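Local coordinates for protein RIF2 (PDB 4BJ1) that binds telomeric DNA and the RAP1 C-terminus, and takes part in telomere length regulation and transcriptional silencing, at residues N41-M45 against N183-L189; M233-T237 against Y248-T253. The contacts are given in a common frame with arbitrary orientation. Residues are numbered along the deposited sequence.

The two contacts sit on opposite sides of the chain's centre. Their centres lie about 40 Å apart, their nearest atoms about 23 Å, and they do not touch. Contact 1 closes in the chain before contact 2 opens. It belongs to the AAA+ core, a parallel sheet in strand order 2-3-4-1-5, where segment 41-45, on helix 32-42 and the loop after it, meets central strand 184-192. Contact 2 belongs to the helical lid, where the loop after helix 223-233 meets helix 243-257. They share no helix or strand. Each is local packing within its own part. Helix 10-26, from the start of the modelled chain, also packs at contact 2, so the lid region is built from both ends of the chain.

Contact 1: N41-M45 against N183-L189; sequences NLRSM and NIAFKVL
K187 on strand 184-192 reaches segment 41-45, on helix 32-42 and the loop after it. Its NZ donates to N41 O at 2.7 Å and, weakly, to S44 O at 3.0 Å. K46 O is a further acceptor, so the lysine ties together backbone carbonyls ahead of strand 48-53. This joins the helix 32-42 region to a central strand of the parallel AAA+ (ASCE) sheet. Residues 184-189 are extended, with A185, K187 and L189 pointing toward 41-45; N183 (phi/psi 85/-10) precedes the strand. F186 points away from 41-45 and packs on L175 and E179 of helix 165-180. The K187 chain bends at chi1 and chi2, both m, then runs straight through chi3 and chi4, both t. Nearest CA pairs are L42–K187 at 6.9 Å and M45–A185 at 5.8 Å. L42, in rotamer mt, brings CD2 to 3.9 Å from L189 CD1; both residues also pack on V68 of helix 58-74. At the other end, M45 CE lies 3.8 Å from A185 CB and 3.6 Å from N183 O.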
loop_
_atom_site.group_PDB
_atom_site.type_symbol
_atom_site.label_atom_id
_atom_site.label_comp_id
_atom_site.label_asym_id
_atom_site.label_seq_id
_atom_site.Cartn_x
_atom_site.Cartn_y
_atom_site.Cartn_z
ATOM N N ASN A 41 4.902 -20.694 -12.196
ATOM C CA ASN A 41 6.094 -20.561 -13.016
ATOM C C ASN A 41 7.270 -19.891 -12.323
ATOM O O ASN A 41 8.403 -20.268 -12.608
ATOM C CB ASN A 41 5.756 -19.856 -14.326
ATOM C CG ASN A 41 4.840 -20.658 -15.218
ATOM O OD1 ASN A 41 5.275 -21.458 -16.057
ATOM N ND2 ASN A 41 3.545 -20.466 -15.054
ATOM N N LEU A 42 7.023 -18.919 -11.430
ATOM C CA LEU A 42 8.070 -18.145 -10.752
ATOM C C LEU A 42 8.607 -18.729 -9.465
ATOM O O LEU A 42 9.806 -18.577 -9.211
ATOM C CB LEU A 42 7.617 -16.702 -10.472
ATOM C CG LEU A 42 7.430 -15.774 -11.658
ATOM C CD1 LEU A 42 6.737 -14.512 -11.223
ATOM C CD2 LEU A 42 8.761 -15.442 -12.323
ATOM N N ARG A 43 7.725 -19.311 -8.617
ATOM C CA ARG A 43 8.082 -19.859 -7.301
ATOM C C ARG A 43 8.520 -21.330 -7.370
ATOM O O ARG A 43 8.219 -22.107 -6.464
ATOM C CB ARG A 43 6.944 -19.630 -6.275
ATOM N N SER A 44 9.251 -21.704 -8.432
ATOM C CA SER A 44 9.792 -23.052 -8.624
ATOM C C SER A 44 11.259 -22.972 -9.040
ATOM O O SER A 44 11.811 -21.873 -9.135
ATOM C CB SER A 44 8.964 -23.848 -9.633
ATOM O OG SER A 44 9.109 -23.383 -10.965
ATOM N N MET A 45 11.899 -24.133 -9.253
ATOM C CA MET A 45 13.304 -24.212 -9.651
ATOM C C MET A 45 13.423 -24.622 -11.130
ATOM O O MET A 45 14.517 -24.944 -11.605
ATOM C CB MET A 45 14.070 -25.154 -8.698
ATOM C CG MET A 45 15.564 -24.863 -8.584
ATOM S SD MET A 45 16.014 -23.194 -8.015
ATOM C CE MET A 45 17.657 -23.053 -8.766
ATOM N N ASN A 183 21.282 -26.044 -10.046
ATOM C CA ASN A 183 21.530 -25.032 -9.009
ATOM C C ASN A 183 21.307 -23.617 -9.505
ATOM O O ASN A 183 21.263 -22.709 -8.693
ATOM C CB ASN A 183 22.893 -25.184 -8.317
ATOM C CG ASN A 183 23.100 -26.558 -7.709
ATOM O OD1 ASN A 183 24.022 -27.313 -8.101
ATOM N ND2 ASN A 183 22.217 -26.932 -6.771
ATOM N N ILE A 184 21.125 -23.421 -10.816
ATOM C CA ILE A 184 20.792 -22.116 -11.431
ATOM C C ILE A 184 19.578 -22.312 -12.352
ATOM O O ILE A 184 19.611 -23.180 -13.248
ATOM C CB ILE A 184 21.963 -21.407 -12.179
ATOM C CG1 ILE A 184 23.175 -21.187 -11.290
ATOM C CG2 ILE A 184 21.496 -20.075 -12.735
ATOM C CD1 ILE A 184 24.422 -21.259 -12.048
ATOM N N ALA A 185 18.520 -21.503 -12.122
ATOM C CA ALA A 185 17.272 -21.497 -12.893
ATOM C C ALA A 185 17.038 -20.114 -13.453
ATOM O O ALA A 185 17.440 -19.138 -12.835
ATOM C CB ALA A 185 16.095 -21.903 -12.017
ATOM N N PHE A 186 16.396 -20.017 -14.618
ATOM C CA PHE A 186 16.126 -18.724 -15.216
ATOM C C PHE A 186 14.667 -18.545 -15.484
ATOM O O PHE A 186 13.973 -19.495 -15.833
ATOM C CB PHE A 186 16.953 -18.488 -16.488
ATOM C CG PHE A 186 16.712 -19.412 -17.663
ATOM C CD1 PHE A 186 15.634 -19.209 -18.520
ATOM C CD2 PHE A 186 17.627 -20.412 -17.979
ATOM C CE1 PHE A 186 15.436 -20.042 -19.632
ATOM C CE2 PHE A 186 17.430 -21.246 -19.089
ATOM C CZ PHE A 186 16.343 -21.051 -19.915
ATOM N N LYS A 187 14.202 -17.306 -15.328
ATOM C CA LYS A 187 12.826 -16.907 -15.574
ATOM C C LYS A 187 12.908 -15.722 -16.507
ATOM O O LYS A 187 13.268 -14.628 -16.077
ATOM C CB LYS A 187 12.067 -16.554 -14.262
ATOM C CG LYS A 187 12.273 -17.521 -13.079
ATOM C CD LYS A 187 11.654 -18.921 -13.245
ATOM C CE LYS A 187 11.909 -19.744 -12.000
ATOM N NZ LYS A 187 10.972 -20.889 -11.855
ATOM N N VAL A 188 12.678 -15.962 -17.803
ATOM C CA VAL A 188 12.690 -14.910 -18.821
ATOM C C VAL A 188 11.254 -14.397 -18.907
ATOM O O VAL A 188 10.335 -15.188 -19.132
ATOM C CB VAL A 188 13.237 -15.393 -20.183
ATOM C CG1 VAL A 188 13.322 -14.252 -21.180
ATOM C CG2 VAL A 188 14.599 -16.025 -20.010
ATOM N N LEU A 189 11.054 -13.097 -18.644
ATOM C CA LEU A 189 9.723 -12.494 -18.660
ATOM C C LEU A 189 9.698 -11.394 -19.694
ATOM O O LEU A 189 10.413 -10.396 -19.569
ATOM C CB LEU A 189 9.297 -11.986 -17.253
ATOM C CG LEU A 189 8.667 -13.008 -16.247
ATOM C CD1 LEU A 189 9.617 -14.137 -15.886
ATOM C CD2 LEU A 189 8.309 -12.345 -14.952
#

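Contact 2: M233-T237 against Y248-T253; sequences MIKFT and YNSLVT
Segment 248-253 is one and a half turns of helix 243-257, facing the non-helical backbone of 234-236. Y248 (chi1 t) comes first. Its OH donates to I234 O at 2.6 Å and also hydrogen-bonds to Y284 OH. Its ring lies nearly parallel to that of F236, planes at 12° and centroids 4.8 Å apart, but slid so far that they barely overlap. N249 (chi1 m) points toward 233-237; its CA is 6.0 Å from K235 CA, the nearest CA pair. Its amide grips the backbone of F236 twice: F236 N donates to N249 OD1 at 3.1 Å, and N249 ND2 donates to F236 O at 2.9 Å. K235 and F236 are extended there. One turn on, V252 CG1 packs against I234 CD1 at 3.6 Å, and both residues also touch Y284 of helix 276-290. T253 OG1 accepts from K235 NZ at 2.8 Å and donates to N249 O at 2.9 Å. The contact fastens an interhelical loop onto the next helix of the all-helical AAA+ lid.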
loop_
_atom_site.group_PDB
_atom_site.type_symbol
_atom_site.label_atom_id
_atom_site.label_comp_id
_atom_site.label_asym_id
_atom_site.label_seq_id
_atom_site.Cartn_x
_atom_site.Cartn_y
_atom_site.Cartn_z
ATOM N N MET A 233 -11.792 0.809 -7.707
ATOM C CA MET A 233 -10.528 1.498 -7.487
ATOM C C MET A 233 -10.646 2.647 -6.483
ATOM O O MET A 233 -9.719 2.848 -5.698
ATOM C CB MET A 233 -9.932 1.981 -8.824
ATOM C CG MET A 233 -8.448 2.271 -8.756
ATOM S SD MET A 233 -7.806 2.975 -10.298
ATOM C CE MET A 233 -7.331 4.477 -9.728
ATOM N N ILE A 234 -11.770 3.396 -6.502
ATOM C CA ILE A 234 -11.940 4.544 -5.616
ATOM C C ILE A 234 -12.844 4.214 -4.391
ATOM O O ILE A 234 -13.236 5.109 -3.642
ATOM C CB ILE A 234 -12.378 5.787 -6.408
ATOM C CG1 ILE A 234 -13.767 5.582 -7.068
ATOM C CG2 ILE A 234 -11.283 6.155 -7.422
ATOM C CD1 ILE A 234 -14.393 6.833 -7.738
ATOM N N LYS A 235 -13.122 2.917 -4.160
ATOM C CA LYS A 235 -13.862 2.470 -2.980
ATOM C C LYS A 235 -12.796 1.957 -2.027
ATOM O O LYS A 235 -11.910 1.182 -2.438
ATOM C CB LYS A 235 -14.883 1.354 -3.295
ATOM C CG LYS A 235 -16.006 1.727 -4.272
ATOM C CD LYS A 235 -16.960 2.826 -3.789
ATOM C CE LYS A 235 -18.148 2.937 -4.714
ATOM N NZ LYS A 235 -19.135 1.833 -4.507
ATOM N N PHE A 236 -12.855 2.424 -0.769
ATOM C CA PHE A 236 -11.877 2.033 0.231
ATOM C C PHE A 236 -12.453 1.087 1.269
ATOM O O PHE A 236 -13.649 1.141 1.583
ATOM C CB PHE A 236 -11.222 3.257 0.872
ATOM C CG PHE A 236 -10.585 4.227 -0.099
ATOM C CD1 PHE A 236 -9.796 3.769 -1.154
ATOM C CD2 PHE A 236 -10.739 5.602 0.064
ATOM C CE1 PHE A 236 -9.212 4.670 -2.054
ATOM C CE2 PHE A 236 -10.149 6.499 -0.825
ATOM C CZ PHE A 236 -9.391 6.027 -1.879
ATOM N N THR A 237 -11.583 0.215 1.798
ATOM C CA THR A 237 -11.936 -0.827 2.753
ATOM C C THR A 237 -11.252 -0.741 4.119
ATOM O O THR A 237 -11.560 -1.574 4.992
ATOM C CB THR A 237 -11.699 -2.210 2.141
ATOM O OG1 THR A 237 -10.296 -2.455 2.048
ATOM C CG2 THR A 237 -12.423 -2.411 0.817
ATOM N N TYR A 248 -17.473 8.569 3.163
ATOM C CA TYR A 248 -16.713 8.599 1.934
ATOM C C TYR A 248 -17.336 7.674 0.865
ATOM O O TYR A 248 -17.682 8.155 -0.214
ATOM C CB TYR A 248 -15.195 8.324 2.157
ATOM C CG TYR A 248 -14.468 8.112 0.846
ATOM C CD1 TYR A 248 -14.031 9.196 0.084
ATOM C CD2 TYR A 248 -14.330 6.836 0.303
ATOM C CE1 TYR A 248 -13.461 9.016 -1.177
ATOM C CE2 TYR A 248 -13.757 6.644 -0.956
ATOM C CZ TYR A 248 -13.335 7.737 -1.695
ATOM O OH TYR A 248 -12.819 7.553 -2.947
ATOM N N ASN A 249 -17.512 6.381 1.174
ATOM C CA ASN A 249 -18.033 5.445 0.194
ATOM C C ASN A 249 -19.493 5.718 -0.203
ATOM O O ASN A 249 -19.822 5.544 -1.380
ATOM C CB ASN A 249 -17.814 4.005 0.616
ATOM C CG ASN A 249 -16.374 3.575 0.595
ATOM O OD1 ASN A 249 -15.585 3.910 -0.300
ATOM N ND2 ASN A 249 -15.989 2.809 1.587
ATOM N N SER A 250 -20.346 6.190 0.723
ATOM C CA SER A 250 -21.727 6.510 0.353
ATOM C C SER A 250 -21.779 7.631 -0.682
ATOM O O SER A 250 -22.514 7.500 -1.664
ATOM C CB SER A 250 -22.559 6.879 1.570
ATOM O OG SER A 250 -22.660 5.741 2.405
ATOM N N LEU A 251 -20.963 8.708 -0.485
ATOM C CA LEU A 251 -20.892 9.862 -1.382
ATOM C C LEU A 251 -20.490 9.404 -2.758
ATOM O O LEU A 251 -21.163 9.761 -3.722
ATOM C CB LEU A 251 -19.908 10.936 -0.885
ATOM C CG LEU A 251 -19.847 12.186 -1.775
ATOM C CD1 LEU A 251 -20.954 13.148 -1.444
ATOM C CD2 LEU A 251 -18.513 12.867 -1.693
ATOM N N VAL A 252 -19.430 8.575 -2.844
ATOM C CA VAL A 252 -18.938 8.029 -4.110
ATOM C C VAL A 252 -20.045 7.215 -4.799
ATOM O O VAL A 252 -20.403 7.547 -5.922
ATOM C CB VAL A 252 -17.596 7.242 -3.979
ATOM C CG1 VAL A 252 -17.116 6.756 -5.336
ATOM C CG2 VAL A 252 -16.512 8.074 -3.295
ATOM N N THR A 253 -20.621 6.210 -4.110
ATOM C CA THR A 253 -21.701 5.355 -4.612
ATOM C C THR A 253 -22.908 6.159 -5.142
ATOM O O THR A 253 -23.404 5.883 -6.234
ATOM C CB THR A 253 -22.092 4.341 -3.527
ATOM O OG1 THR A 253 -20.944 3.551 -3.218
ATOM C CG2 THR A 253 -23.257 3.430 -3.940
#